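Local coordinates for CELL WALL surface anchor family protein (Streptococcus pneumoniae, PDB 2WW8) that acts as the pilus adhesin of the pneumococcus, taking part in host cell recognition, probably through an integrin-like, metal-binding head domain, at residues A[391-396]-A[516-521]; A[239-244]-A[344-349]; A[738-743]-A[789-794]; A[797-802]-A[819-824]. All blocks are in the same frame, centred on the assembly; numbering follows the deposited sequence.

Contact 1. Residues A[391-396]-A[516-521]; sequences TMSYPI and GDPTRW
With chi1 at 53°, Ser393 holds OG in the crowded position between its backbone N and carbonyl carbon, while Ile396 sets CG1 beside its own N (chi1 -62°) and runs on extended to CD1. Both side chains thereby point at helix 516-526. Ser393 lies against the ring of Pro518, its OG 3.8 Å and its CB 3.9 Å from Pro518 CG; the hydroxyl itself is hydrogen-bonded to His515 ND1. Further along, Ile396 CD1 abuts the six-membered ring of Trp521 at its edge, near the ring plane, 3.9 Å from Trp521 CE3, and the two side chains cross at about a right angle. No direct hydrogen bond joins the segments. Instead a water donates to Met392 O at 2.6 Å and to Thr519 OG1 at 2.8 Å, so the threonine hydroxyl accepts from the water while also bonding His515 O. Thr519 also touches Leu363 of helix 359-373, and Trp521 meets Phe415 edge-to-face. The Met392 side chain is about 11 Å from the bound magnesium. The chain beyond strand 379-386, past the magnesium ligand Asp387, is packed against helix 516-526, which leads into strand 533-539, consistent with an integrin I-like (von Willebrand A-type) fold.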
# COMPACT_ATOMS: atom_id res chain seq x y z
N THR A 391 -51.42 -0.64 4.42
CA THR A 391 -52.53 -0.42 3.55
C THR A 391 -53.04 -1.79 3.07
O THR A 391 -53.89 -1.84 2.17
CB THR A 391 -52.16 0.48 2.33
OG1 THR A 391 -51.04 -0.09 1.65
CG2 THR A 391 -51.84 1.97 2.71
N MET A 392 -52.54 -2.86 3.68
CA MET A 392 -52.98 -4.21 3.54
C MET A 392 -52.85 -4.95 4.88
O MET A 392 -51.97 -4.60 5.68
CB MET A 392 -52.05 -4.92 2.53
CG MET A 392 -52.31 -4.33 1.15
SD MET A 392 -51.27 -5.06 -0.17
CE MET A 392 -52.03 -6.67 -0.39
N SER A 393 -53.64 -5.98 5.11
CA SER A 393 -53.49 -6.76 6.35
C SER A 393 -54.16 -8.11 6.09
O SER A 393 -54.95 -8.24 5.13
CB SER A 393 -54.19 -6.01 7.52
OG SER A 393 -55.54 -5.70 7.18
N TYR A 394 -53.89 -9.12 6.91
CA TYR A 394 -54.64 -10.39 6.86
C TYR A 394 -55.93 -10.25 7.66
O TYR A 394 -55.95 -9.55 8.65
CB TYR A 394 -53.83 -11.56 7.42
CG TYR A 394 -52.71 -12.01 6.48
CD1 TYR A 394 -52.97 -12.63 5.27
CD2 TYR A 394 -51.39 -11.92 6.89
CE1 TYR A 394 -51.94 -13.09 4.45
CE2 TYR A 394 -50.36 -12.40 6.13
CZ TYR A 394 -50.64 -12.97 4.91
OH TYR A 394 -49.57 -13.36 4.14
N PRO A 395 -57.02 -10.88 7.21
CA PRO A 395 -58.32 -10.78 7.88
C PRO A 395 -58.29 -11.60 9.20
O PRO A 395 -57.69 -12.68 9.26
CB PRO A 395 -59.31 -11.39 6.87
CG PRO A 395 -58.49 -12.41 6.10
CD PRO A 395 -57.09 -11.74 6.02
N ILE A 396 -58.93 -11.06 10.22
CA ILE A 396 -59.25 -11.79 11.43
C ILE A 396 -60.35 -12.78 11.01
O ILE A 396 -61.27 -12.43 10.21
CB ILE A 396 -59.75 -10.78 12.43
CG1 ILE A 396 -58.59 -9.80 12.69
CG2 ILE A 396 -60.35 -11.46 13.71
CD1 ILE A 396 -58.98 -8.61 13.56
N GLY A 516 -54.32 -0.74 10.55
CA GLY A 516 -53.42 -0.58 11.70
C GLY A 516 -53.82 -1.48 12.84
O GLY A 516 -52.95 -2.15 13.36
N ASP A 517 -55.10 -1.50 13.20
CA ASP A 517 -55.59 -2.29 14.31
C ASP A 517 -55.25 -3.79 14.18
O ASP A 517 -54.71 -4.34 15.15
CB ASP A 517 -57.09 -2.09 14.62
CG ASP A 517 -57.39 -0.71 15.15
OD1 ASP A 517 -56.50 -0.15 15.81
OD2 ASP A 517 -58.51 -0.17 14.92
N PRO A 518 -55.58 -4.44 13.05
CA PRO A 518 -55.17 -5.81 12.97
C PRO A 518 -53.67 -6.04 12.99
O PRO A 518 -53.23 -7.07 13.55
CB PRO A 518 -55.79 -6.31 11.65
CG PRO A 518 -56.04 -5.05 10.87
CD PRO A 518 -56.45 -4.06 11.93
N THR A 519 -52.90 -5.14 12.37
CA THR A 519 -51.45 -5.29 12.38
C THR A 519 -50.92 -5.17 13.82
O THR A 519 -50.07 -5.97 14.25
CB THR A 519 -50.78 -4.30 11.42
OG1 THR A 519 -51.38 -4.43 10.12
CG2 THR A 519 -49.25 -4.56 11.43
N ARG A 520 -51.44 -4.20 14.57
CA ARG A 520 -51.06 -3.99 15.93
C ARG A 520 -51.49 -5.14 16.85
O ARG A 520 -50.71 -5.61 17.69
CB ARG A 520 -51.63 -2.65 16.45
CG ARG A 520 -51.44 -2.44 17.90
CD ARG A 520 -51.87 -1.00 18.31
NE ARG A 520 -53.28 -0.81 18.00
CZ ARG A 520 -54.28 -1.12 18.82
NH1 ARG A 520 -54.07 -1.66 20.02
NH2 ARG A 520 -55.52 -0.89 18.44
N TRP A 521 -52.71 -5.65 16.70
CA TRP A 521 -53.12 -6.82 17.44
C TRP A 521 -52.28 -8.05 17.11
O TRP A 521 -51.99 -8.87 18.02
CB TRP A 521 -54.62 -7.10 17.20
CG TRP A 521 -55.49 -6.02 17.71
CD1 TRP A 521 -55.27 -5.23 18.79
CD2 TRP A 521 -56.78 -5.67 17.20
NE1 TRP A 521 -56.34 -4.38 18.97
CE2 TRP A 521 -57.26 -4.61 17.99
CE3 TRP A 521 -57.55 -6.12 16.13
CZ2 TRP A 521 -58.50 -4.02 17.76
CZ3 TRP A 521 -58.78 -5.52 15.89
CH2 TRP A 521 -59.24 -4.49 16.69
O HOH W 1 -50.28 -4.93 7.63

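Contact 2. Residues A[239-244]-A[344-349]; sequences NIRNKN and DHDGNR
Arg241 spans this surface contact. From CB its chain sets out with CG beside the backbone N and anti to the carbonyl carbon, stays extended through CD, and bends at chi3, which turns the guanidinium onto the backbone of 344-346. NE is held by Asn235 O on its own side of the contact. CZ lies 3.8 Å from His345 O. NH2 gives the shorter and straighter of the two bonds across the contact, to His345 O at 2.9 Å and 173°; the acceptor is in the guanidinium plane, but the donor stands above the carbonyl plane. NH2 also makes a weak bond to Glu343 O. NH1 reaches Asp346 OD1 at 3.4 Å, a weak hydrogen bond within a salt bridge, the guanidinium and carboxylate planes being 34° apart. The positive charge is thus gripped mainly by carbonyl oxygens, with Asp346 probably giving modest electrostatic help. Alongside, a water accepts from Asn239 N at 2.9 Å and lies 2.7 Å from Asp344 OD1, a carboxylate oxygen that also bonds Ser238 OG. Residues 242-244, with phi near 60°, wind in a short left-handed helical turn. The contact ties the link between strand 225-232, whose following residues Ser234 and Ser236 bind magnesium, and helix 247-263 to the loop joining helices 328-337 and 359-373.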
# COMPACT_ATOMS: atom_id res chain seq x y z
N ASN A 239 -36.76 6.99 -5.81
CA ASN A 239 -35.76 7.98 -5.42
C ASN A 239 -36.19 9.40 -5.84
O ASN A 239 -35.89 10.41 -5.15
CB ASN A 239 -34.43 7.59 -6.08
CG ASN A 239 -33.71 6.49 -5.30
OD1 ASN A 239 -33.80 6.46 -4.08
ND2 ASN A 239 -33.06 5.58 -5.98
N ILE A 240 -36.88 9.48 -6.99
CA ILE A 240 -37.22 10.78 -7.56
C ILE A 240 -38.49 11.24 -6.83
O ILE A 240 -38.78 12.43 -6.84
CB ILE A 240 -37.41 10.78 -9.10
CG1 ILE A 240 -38.55 9.86 -9.54
CG2 ILE A 240 -36.07 10.48 -9.81
CD1 ILE A 240 -38.94 10.16 -11.03
N ARG A 241 -39.22 10.36 -6.15
CA ARG A 241 -40.44 10.85 -5.49
C ARG A 241 -40.14 11.75 -4.30
O ARG A 241 -38.98 11.83 -3.85
CB ARG A 241 -41.45 9.78 -5.13
CG ARG A 241 -42.16 9.14 -6.36
CD ARG A 241 -43.39 8.24 -5.96
NE ARG A 241 -43.35 6.91 -6.61
CZ ARG A 241 -43.83 6.56 -7.80
NH1 ARG A 241 -44.48 7.41 -8.57
NH2 ARG A 241 -43.63 5.33 -8.24
N ASN A 242 -41.18 12.38 -3.76
CA ASN A 242 -41.04 13.14 -2.52
C ASN A 242 -40.06 14.29 -2.67
O ASN A 242 -39.24 14.50 -1.76
CB ASN A 242 -40.66 12.23 -1.34
CG ASN A 242 -41.46 10.94 -1.35
OD1 ASN A 242 -42.67 10.99 -1.16
ND2 ASN A 242 -40.81 9.81 -1.57
N LYS A 243 -40.13 14.96 -3.83
CA LYS A 243 -39.16 16.01 -4.20
C LYS A 243 -37.73 15.47 -4.30
O LYS A 243 -36.77 16.04 -3.75
CB LYS A 243 -39.26 17.21 -3.22
CG LYS A 243 -40.70 17.76 -3.10
CD LYS A 243 -40.69 19.08 -2.32
CE LYS A 243 -42.08 19.71 -2.22
NZ LYS A 243 -42.28 20.89 -3.14
N ASN A 244 -37.59 14.32 -4.97
CA ASN A 244 -36.24 13.77 -5.11
C ASN A 244 -35.58 13.46 -3.76
O ASN A 244 -34.37 13.61 -3.58
CB ASN A 244 -35.32 14.68 -5.95
CG ASN A 244 -34.25 13.89 -6.67
OD1 ASN A 244 -34.51 12.77 -7.09
ND2 ASN A 244 -33.04 14.44 -6.79
N ASP A 344 -40.22 3.34 -10.07
CA ASP A 344 -40.29 4.78 -10.39
C ASP A 344 -41.49 5.27 -11.22
O ASP A 344 -41.88 6.46 -11.18
CB ASP A 344 -39.04 5.22 -11.17
CG ASP A 344 -37.80 5.23 -10.30
OD1 ASP A 344 -37.95 5.21 -9.04
OD2 ASP A 344 -36.68 5.28 -10.88
N HIS A 345 -42.03 4.36 -12.02
CA HIS A 345 -43.14 4.67 -12.93
C HIS A 345 -44.45 4.77 -12.13
O HIS A 345 -44.45 4.50 -10.93
CB HIS A 345 -43.19 3.56 -13.99
CG HIS A 345 -41.90 3.46 -14.75
ND1 HIS A 345 -40.86 2.63 -14.36
CD2 HIS A 345 -41.44 4.17 -15.81
CE1 HIS A 345 -39.83 2.81 -15.17
NE2 HIS A 345 -40.15 3.74 -16.06
N ASP A 346 -45.52 5.20 -12.80
CA ASP A 346 -46.87 5.08 -12.27
C ASP A 346 -47.46 3.71 -12.68
O ASP A 346 -46.75 2.77 -13.08
CB ASP A 346 -47.72 6.29 -12.71
CG ASP A 346 -47.03 7.64 -12.38
OD1 ASP A 346 -46.06 7.67 -11.56
OD2 ASP A 346 -47.43 8.72 -12.90
N GLY A 347 -48.78 3.63 -12.54
CA GLY A 347 -49.50 2.39 -12.69
C GLY A 347 -49.47 1.74 -14.05
O GLY A 347 -50.11 0.67 -14.24
N ASN A 348 -48.79 2.36 -15.01
CA ASN A 348 -48.64 1.72 -16.32
C ASN A 348 -47.60 0.58 -16.31
O ASN A 348 -47.57 -0.25 -17.24
CB ASN A 348 -48.35 2.73 -17.41
CG ASN A 348 -47.18 3.62 -17.08
OD1 ASN A 348 -47.17 4.34 -16.05
ND2 ASN A 348 -46.16 3.55 -17.93
N ARG A 349 -46.77 0.54 -15.28
CA ARG A 349 -45.89 -0.60 -15.09
C ARG A 349 -46.58 -1.69 -14.30
O ARG A 349 -47.17 -1.45 -13.27
CB ARG A 349 -44.58 -0.25 -14.36
CG ARG A 349 -43.55 0.44 -15.28
CD ARG A 349 -43.44 -0.24 -16.67
NE ARG A 349 -42.54 0.39 -17.65
CZ ARG A 349 -41.21 0.36 -17.60
NH1 ARG A 349 -40.55 -0.28 -16.64
NH2 ARG A 349 -40.51 0.98 -18.53
O HOH W 2 -35.99 4.59 -7.31

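Contact 3. Residues A[738-743]-A[789-794]; sequences IEFIKV and LTFKNL
Four backbone hydrogen bonds make the inner shell of this antiparallel strand pair. Ile738 and Phe791 bond each other twice, Ile738 N to Phe791 O at 2.9 Å, and Phe740 with Leu789 does the same, Leu789 N reaching Phe740 O at 2.8 Å and an angle of 171°. Between them sits the non-hydrogen-bonded pair Glu739 and Thr790. Here Glu739 runs extended, CG anti to the backbone N (chi1 -180°), alongside Thr790, and OE2 accepts a hydrogen bond from Thr790 OG1 through its anti lone pair, very short at 2.5 Å. On the other face, the buried one, the side chains of Phe740 and Phe791 cross at about a right angle, Phe740 CD1 lying at the edge of the Phe791 ring, 3.9 Å from its CE2. Ile738 CG2 fills in beside them, 4.3 Å from both Phe791 CD2 and Leu794 CD1.

Outside this shell, Tyr778 meets Phe791 edge-to-face, Leu801 packs on both Phe740 and Phe791, Leu758 on Phe791 and Leu794, and Phe756 on Leu789. A G1 beta bulge at Asn793 and Leu794, with Asn793 at positive phi (58°), turns the chain a corner, so that Leu794 also points into the core. Strand 849-854 flanks 736-744 on its other edge and carries Asn854, to whose CG the NZ of Lys742 is covalently linked. Such an intramolecular isopeptide bond is a hallmark of CNA_B pilin domains; it fastens the first strand of the domain to the last, beside this hydrogen-bonded pair, and probably makes the domain resistant to mechanical pull.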
# COMPACT_ATOMS: atom_id res chain seq x y z
N ILE A 738 77.50 4.98 -17.67
CA ILE A 738 78.66 4.10 -17.83
C ILE A 738 79.90 4.97 -17.58
O ILE A 738 79.96 6.15 -17.96
CB ILE A 738 78.67 3.37 -19.21
CG1 ILE A 738 79.85 2.39 -19.28
CG2 ILE A 738 78.69 4.37 -20.40
CD1 ILE A 738 79.66 1.24 -20.29
N GLU A 739 80.88 4.40 -16.88
CA GLU A 739 82.08 5.14 -16.53
C GLU A 739 83.30 4.27 -16.86
O GLU A 739 83.28 3.06 -16.59
CB GLU A 739 82.08 5.44 -15.04
CG GLU A 739 83.30 6.20 -14.61
CD GLU A 739 83.20 6.55 -13.16
OE1 GLU A 739 83.58 5.70 -12.31
OE2 GLU A 739 82.70 7.66 -12.89
N PHE A 740 84.34 4.89 -17.42
CA PHE A 740 85.58 4.21 -17.82
C PHE A 740 86.71 4.92 -17.05
O PHE A 740 86.62 6.13 -16.74
CB PHE A 740 85.86 4.37 -19.32
CG PHE A 740 84.79 3.81 -20.24
CD1 PHE A 740 83.69 4.57 -20.64
CD2 PHE A 740 84.92 2.54 -20.77
CE1 PHE A 740 82.72 4.05 -21.51
CE2 PHE A 740 83.95 2.02 -21.64
CZ PHE A 740 82.85 2.78 -22.03
N ILE A 741 87.75 4.17 -16.71
CA ILE A 741 88.92 4.74 -16.08
C ILE A 741 90.07 4.57 -17.08
O ILE A 741 90.41 3.44 -17.48
CB ILE A 741 89.26 4.09 -14.75
CG1 ILE A 741 88.09 4.22 -13.77
CG2 ILE A 741 90.52 4.76 -14.14
CD1 ILE A 741 87.54 2.93 -13.29
N LYS A 742 90.63 5.71 -17.49
CA LYS A 742 91.82 5.72 -18.35
C LYS A 742 93.05 5.39 -17.50
O LYS A 742 93.29 6.06 -16.48
CB LYS A 742 92.04 7.10 -18.97
CG LYS A 742 93.22 7.07 -20.00
CD LYS A 742 92.74 6.38 -21.29
CE LYS A 742 93.79 6.38 -22.42
NZ LYS A 742 95.06 5.80 -21.92
N VAL A 743 93.83 4.38 -17.89
CA VAL A 743 94.97 3.95 -17.08
C VAL A 743 96.21 3.60 -17.90
O VAL A 743 96.14 3.30 -19.10
CB VAL A 743 94.65 2.69 -16.18
CG1 VAL A 743 93.44 2.94 -15.29
CG2 VAL A 743 94.48 1.42 -17.05
N LEU A 789 86.29 8.90 -17.06
CA LEU A 789 85.35 9.40 -18.05
C LEU A 789 83.93 8.95 -17.72
O LEU A 789 83.57 7.80 -17.98
CB LEU A 789 85.69 8.81 -19.40
CG LEU A 789 87.01 9.27 -20.01
CD1 LEU A 789 87.30 8.29 -21.09
CD2 LEU A 789 86.96 10.70 -20.52
N THR A 790 83.13 9.87 -17.18
CA THR A 790 81.82 9.56 -16.60
C THR A 790 80.69 10.07 -17.51
O THR A 790 80.53 11.30 -17.68
CB THR A 790 81.70 10.19 -15.20
OG1 THR A 790 82.72 9.63 -14.37
CG2 THR A 790 80.30 9.91 -14.56
N PHE A 791 79.94 9.13 -18.09
CA PHE A 791 78.76 9.39 -18.91
C PHE A 791 77.43 9.01 -18.22
O PHE A 791 77.31 7.92 -17.65
CB PHE A 791 78.88 8.68 -20.25
CG PHE A 791 80.22 8.89 -20.90
CD1 PHE A 791 80.66 10.17 -21.20
CD2 PHE A 791 81.05 7.83 -21.18
CE1 PHE A 791 81.90 10.37 -21.78
CE2 PHE A 791 82.28 8.02 -21.78
CZ PHE A 791 82.70 9.30 -22.07
N LYS A 792 76.46 9.92 -18.24
CA LYS A 792 75.16 9.65 -17.60
C LYS A 792 74.08 10.35 -18.43
O LYS A 792 74.42 11.12 -19.34
CB LYS A 792 75.18 10.08 -16.13
CG LYS A 792 75.08 11.58 -15.93
CD LYS A 792 75.81 12.04 -14.66
CE LYS A 792 75.52 13.52 -14.40
NZ LYS A 792 74.45 13.65 -13.33
N ASN A 793 72.81 10.08 -18.13
CA ASN A 793 71.67 10.65 -18.87
C ASN A 793 71.69 10.32 -20.36
O ASN A 793 71.36 11.16 -21.21
CB ASN A 793 71.54 12.17 -18.66
CG ASN A 793 71.64 12.59 -17.20
OD1 ASN A 793 71.01 12.01 -16.32
ND2 ASN A 793 72.46 13.60 -16.95
N LEU A 794 72.10 9.09 -20.67
CA LEU A 794 72.26 8.66 -22.06
C LEU A 794 70.99 8.01 -22.61
O LEU A 794 70.47 7.08 -22.01
CB LEU A 794 73.43 7.68 -22.17
CG LEU A 794 74.87 8.10 -21.85
CD1 LEU A 794 75.73 6.88 -22.14
CD2 LEU A 794 75.36 9.32 -22.65

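Contact 4. Residues A[797-802]-A[819-824]; sequences GKYRLF and VAFQIV
Tyr799 and Phe821 form the dense half of this strand pair. Phe821 has chi1 at 60°, its CG in the crowded position between backbone N and carbonyl carbon, which folds the ring back so that Tyr799 CB sits over its face in a CH-pi contact, 3.6 Å from Phe821 CZ. The two rings are within 7° of parallel yet slid apart, centroids 5.4 Å from one another, so they barely overlap. Ile823 CG1 closes in on Tyr799 CE1 at 3.9 Å, and Tyr799 OH bonds Ser795 O. Beneath this face lie Ile738 and Phe740 of the facing sheet, which places the hairpin of strands 797-805 and 816-824 in one layer of the prealbumin-like sandwich, of CNA_B type. The backbone is bonded at Gly797-Ile823, Tyr799-Phe821 and Leu801-Val819, though Val819 N to Leu801 O, at 3.5 Å, is weak. Gly797, at phi 137°, takes backbone angles open to a residue without a side chain. The opposite face is looser and partly exposed: Lys798 and Gln822 run side by side, pointing the same way, with Lys798 NZ 3.6 Å from Gln822 OE1 and no hydrogen bond between them. Gln822 NE2 turns instead to Asp830 of strand 827-833 in a weak bond.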
# COMPACT_ATOMS: atom_id res chain seq x y z
N GLY A 797 70.25 3.60 -27.77
CA GLY A 797 70.87 3.50 -29.09
C GLY A 797 72.32 3.04 -29.02
O GLY A 797 72.77 2.58 -27.97
N LYS A 798 73.01 3.17 -30.14
CA LYS A 798 74.40 2.74 -30.29
C LYS A 798 75.41 3.89 -30.12
O LYS A 798 75.19 5.00 -30.61
CB LYS A 798 74.58 2.04 -31.63
CG LYS A 798 73.63 0.89 -31.93
CD LYS A 798 74.26 -0.02 -32.98
CE LYS A 798 73.22 -0.83 -33.74
NZ LYS A 798 72.73 -1.88 -32.83
N TYR A 799 76.50 3.60 -29.39
CA TYR A 799 77.55 4.55 -29.01
C TYR A 799 78.93 3.99 -29.35
O TYR A 799 79.15 2.76 -29.33
CB TYR A 799 77.52 4.88 -27.52
CG TYR A 799 76.30 5.67 -27.08
CD1 TYR A 799 75.09 5.02 -26.89
CD2 TYR A 799 76.35 7.06 -26.88
CE1 TYR A 799 73.95 5.73 -26.50
CE2 TYR A 799 75.22 7.77 -26.49
CZ TYR A 799 74.02 7.09 -26.30
OH TYR A 799 72.85 7.73 -25.90
N ARG A 800 79.84 4.93 -29.65
CA ARG A 800 81.26 4.67 -29.94
C ARG A 800 82.10 5.72 -29.23
O ARG A 800 81.93 6.92 -29.50
CB ARG A 800 81.57 4.74 -31.45
CG ARG A 800 81.14 3.53 -32.24
CD ARG A 800 81.35 3.72 -33.74
NE ARG A 800 80.90 2.53 -34.47
CZ ARG A 800 80.98 2.36 -35.80
NH1 ARG A 800 81.52 3.27 -36.59
NH2 ARG A 800 80.51 1.24 -36.35
N LEU A 801 82.96 5.28 -28.32
CA LEU A 801 83.84 6.20 -27.59
C LEU A 801 85.18 6.29 -28.36
O LEU A 801 85.79 5.26 -28.71
CB LEU A 801 84.02 5.77 -26.13
CG LEU A 801 85.10 6.54 -25.36
CD1 LEU A 801 84.69 7.93 -24.88
CD2 LEU A 801 85.46 5.70 -24.18
N PHE A 802 85.61 7.51 -28.67
CA PHE A 802 86.85 7.71 -29.42
C PHE A 802 87.85 8.35 -28.49
O PHE A 802 87.48 9.26 -27.72
CB PHE A 802 86.67 8.66 -30.63
CG PHE A 802 86.01 8.03 -31.83
CD1 PHE A 802 84.65 7.67 -31.80
CD2 PHE A 802 86.72 7.81 -32.99
CE1 PHE A 802 84.01 7.08 -32.92
CE2 PHE A 802 86.09 7.23 -34.14
CZ PHE A 802 84.73 6.85 -34.11
N VAL A 819 85.82 1.91 -27.82
CA VAL A 819 84.78 1.03 -27.28
C VAL A 819 83.45 1.30 -27.96
O VAL A 819 83.11 2.47 -28.25
CB VAL A 819 84.52 1.28 -25.77
CG1 VAL A 819 83.57 0.18 -25.21
CG2 VAL A 819 85.80 1.31 -24.95
N ALA A 820 82.72 0.21 -28.21
CA ALA A 820 81.33 0.24 -28.64
C ALA A 820 80.44 -0.30 -27.53
O ALA A 820 80.83 -1.21 -26.79
CB ALA A 820 81.11 -0.60 -29.90
N PHE A 821 79.24 0.27 -27.43
CA PHE A 821 78.25 -0.32 -26.52
C PHE A 821 76.88 0.21 -26.94
O PHE A 821 76.81 1.12 -27.77
CB PHE A 821 78.53 0.02 -25.05
CG PHE A 821 78.53 1.50 -24.74
CD1 PHE A 821 79.72 2.23 -24.76
CD2 PHE A 821 77.34 2.18 -24.44
CE1 PHE A 821 79.72 3.61 -24.47
CE2 PHE A 821 77.34 3.54 -24.14
CZ PHE A 821 78.52 4.25 -24.15
N GLN A 822 75.83 -0.36 -26.35
CA GLN A 822 74.44 0.02 -26.56
C GLN A 822 73.75 0.34 -25.24
O GLN A 822 74.03 -0.27 -24.21
CB GLN A 822 73.69 -1.15 -27.19
CG GLN A 822 73.56 -1.08 -28.67
CD GLN A 822 72.37 -1.91 -29.15
OE1 GLN A 822 71.33 -1.38 -29.53
NE2 GLN A 822 72.53 -3.22 -29.11
N ILE A 823 72.83 1.31 -25.27
CA ILE A 823 71.92 1.55 -24.16
C ILE A 823 70.53 1.08 -24.65
O ILE A 823 70.04 1.53 -25.69
CB ILE A 823 71.92 3.05 -23.67
CG1 ILE A 823 73.31 3.61 -23.32
CG2 ILE A 823 70.98 3.24 -22.49
CD1 ILE A 823 73.98 3.03 -22.08
N VAL A 824 69.94 0.13 -23.93
CA VAL A 824 68.61 -0.41 -24.24
C VAL A 824 67.79 -0.45 -22.96
O VAL A 824 68.24 -1.03 -21.95
CB VAL A 824 68.65 -1.82 -24.87
CG1 VAL A 824 68.57 -2.92 -23.80
CG2 VAL A 824 67.49 -2.03 -25.83

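In the fold
The four contacts occupy two ends of an elongated chain. Contacts 2 and 1, which follow in that order along the sequence, belong to the metal-binding head built on the parallel sheet 269-275, 225-232, 379-386, 533-539 and 566-569; their centres are 27 Å apart and their nearest atoms about 13 Å. Contacts 3 and 4 come later, in one prealbumin-like domain, with centres 12 Å apart. They touch through the sandwich core, where Phe791 CZ packs on Leu801 CD1 and Ile738 CG2 on Phe821 CZ. About 140 Å separates the centres of contacts 1 and 3, consistent with an adhesin whose recognition head is held far from a covalently cross-linked prealbumin-like domain, perhaps part of a stalk.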